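Long-range contact in T CELL surface glycoprotein CD4 (Rattus norvegicus, PDB 1CID), which probably serves as a T-cell co-receptor that recognises class II MHC molecules, through an extracellular part built of immunoglobulin-like domains: residues P124-M129 with L163-E168. Residues are numbered along the deposited sequence; the frame is centred on the assembly and turned at random.
Sequences PTSPKM and LSEGEE
M129 lies across L163 and E165 where the loop ahead of strand 129-135 meets the end of strand 158-165. Both strands belong to the four-stranded antiparallel sheet of the membrane-proximal immunoglobulin C2-set domain. In M129, SD is anti to CA (chi2 168°), which carries the sulfur over to CD1 of L163, 4.0 Å away. CG of M129 is 4.0 Å from CD2 of the same leucine. The two side chains cross obliquely. On the E165 side, M129 CG and CE both border CB of E165, with CE at 3.5 Å. Beyond the two segments, Y6 touches both M129 and L163, so the cluster also reaches strand 4-8. An alanine in place of M129 would probably open a gap beside both methyls of L163 and leave CB of E165 without its CG and CE neighbours. T125 adds a methyl group, with CG2 at 4.1 Å from L163 CD2. At the outer end K128 runs alongside E165, both heading in the same direction. Their aliphatic parts touch, CD of K128 to CG of E165, at 3.8 Å. The charged ends stay apart, with K128 NZ 6.6 Å from E165 OE2. That carboxylate forms a salt bridge with K170. Backbone carbonyls take part through CA-H...O contacts. The CA-H of M129 approaches O of S164, with CA and O 3.1 Å apart. The CA-H of E165 approaches O of K128, with CA and O 3.0 Å apart.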
loop_
_atom_site.group_PDB
_atom_site.type_symbol
_atom_site.label_atom_id
_atom_site.label_comp_id
_atom_site.label_asym_id
_atom_site.label_seq_id
_atom_site.Cartn_x
_atom_site.Cartn_y
_atom_site.Cartn_z
ATOM N N PRO A 124 0.424 -4.127 6.966
ATOM C CA PRO A 124 1.637 -4.220 7.791
ATOM C C PRO A 124 2.244 -3.011 8.505
ATOM O O PRO A 124 3.149 -2.230 8.051
ATOM C CB PRO A 124 2.721 -4.810 6.858
ATOM C CG PRO A 124 2.233 -4.675 5.452
ATOM C CD PRO A 124 0.717 -4.490 5.557
ATOM N N THR A 125 1.733 -2.944 9.753
ATOM C CA THR A 125 2.202 -1.841 10.627
ATOM C C THR A 125 3.021 -2.315 11.818
ATOM O O THR A 125 2.547 -3.309 12.407
ATOM C CB THR A 125 0.980 -0.930 11.090
ATOM O OG1 THR A 125 -0.170 -1.689 11.558
ATOM C CG2 THR A 125 0.682 0.056 9.964
ATOM N N SER A 126 4.086 -1.597 12.118
ATOM C CA SER A 126 4.893 -1.836 13.327
ATOM C C SER A 126 4.026 -1.531 14.551
ATOM O O SER A 126 3.105 -0.736 14.368
ATOM C CB SER A 126 6.008 -0.825 13.504
ATOM O OG SER A 126 7.057 -0.598 12.616
ATOM N N PRO A 127 4.311 -1.975 15.746
ATOM C CA PRO A 127 3.595 -1.662 17.004
ATOM C C PRO A 127 4.143 -0.418 17.730
ATOM O O PRO A 127 3.766 -0.053 18.859
ATOM C CB PRO A 127 3.734 -2.971 17.785
ATOM C CG PRO A 127 5.235 -3.237 17.532
ATOM C CD PRO A 127 5.414 -2.928 16.029
ATOM N N LYS A 128 5.095 0.258 17.132
ATOM C CA LYS A 128 5.658 1.567 17.488
ATOM C C LYS A 128 5.132 2.477 16.324
ATOM O O LYS A 128 5.796 3.221 15.551
ATOM C CB LYS A 128 7.165 1.607 17.588
ATOM C CG LYS A 128 7.780 1.041 16.300
ATOM C CD LYS A 128 9.249 1.408 16.205
ATOM C CE LYS A 128 9.987 0.168 15.669
ATOM N NZ LYS A 128 9.886 -0.942 16.687
ATOM N N MET A 129 3.822 2.337 16.099
ATOM C CA MET A 129 2.987 2.998 15.077
ATOM C C MET A 129 1.639 3.382 15.754
ATOM O O MET A 129 1.027 2.455 16.353
ATOM C CB MET A 129 2.697 2.233 13.773
ATOM C CG MET A 129 3.641 2.678 12.679
ATOM S SD MET A 129 3.653 1.609 11.183
ATOM C CE MET A 129 5.230 2.234 10.511
ATOM N N LEU A 163 -0.609 8.609 10.403
ATOM C CA LEU A 163 0.044 7.323 10.741
ATOM C C LEU A 163 1.537 7.724 10.966
ATOM O O LEU A 163 2.192 8.270 10.042
ATOM C CB LEU A 163 0.028 6.207 9.762
ATOM C CG LEU A 163 0.317 4.737 9.693
ATOM C CD1 LEU A 163 1.691 4.487 9.159
ATOM C CD2 LEU A 163 0.251 4.029 11.044
ATOM N N SER A 164 1.897 7.412 12.184
ATOM C CA SER A 164 3.274 7.750 12.526
ATOM C C SER A 164 3.901 6.570 13.240
ATOM O O SER A 164 3.212 5.844 13.960
ATOM C CB SER A 164 3.264 8.981 13.415
ATOM O OG SER A 164 2.717 8.710 14.699
ATOM N N GLU A 165 5.187 6.438 12.977
ATOM C CA GLU A 165 6.148 5.507 13.612
ATOM C C GLU A 165 7.320 6.444 14.060
ATOM O O GLU A 165 7.873 7.239 13.268
ATOM C CB GLU A 165 6.614 4.300 12.906
ATOM C CG GLU A 165 7.921 3.656 13.427
ATOM C CD GLU A 165 8.844 3.903 12.247
ATOM O OE1 GLU A 165 9.146 5.115 12.135
ATOM O OE2 GLU A 165 9.205 3.065 11.431
ATOM N N GLY A 166 7.482 6.360 15.386
ATOM C CA GLY A 166 8.443 7.239 16.050
ATOM C C GLY A 166 8.021 8.692 15.814
ATOM O O GLY A 166 6.844 9.010 16.117
ATOM N N GLU A 167 8.946 9.519 15.352
ATOM C CA GLU A 167 8.606 10.930 15.072
ATOM C C GLU A 167 8.347 11.034 13.559
ATOM O O GLU A 167 8.168 12.120 12.977
ATOM C CB GLU A 167 9.612 12.007 15.412
ATOM C CG GLU A 167 11.104 11.975 15.606
ATOM C CD GLU A 167 11.709 11.165 16.738
ATOM O OE1 GLU A 167 11.696 9.917 16.755
ATOM O OE2 GLU A 167 12.230 11.860 17.666
ATOM N N GLU A 168 8.352 9.824 12.989
ATOM C CA GLU A 168 8.140 9.651 11.539
ATOM C C GLU A 168 6.671 9.321 11.226
ATOM O O GLU A 168 5.886 8.447 11.595
ATOM C CB GLU A 168 9.183 8.726 10.990
ATOM C CG GLU A 168 9.715 8.938 9.559
ATOM C CD GLU A 168 10.010 7.527 9.001
ATOM O OE1 GLU A 168 10.869 6.910 9.704
ATOM O OE2 GLU A 168 9.291 7.231 7.968
#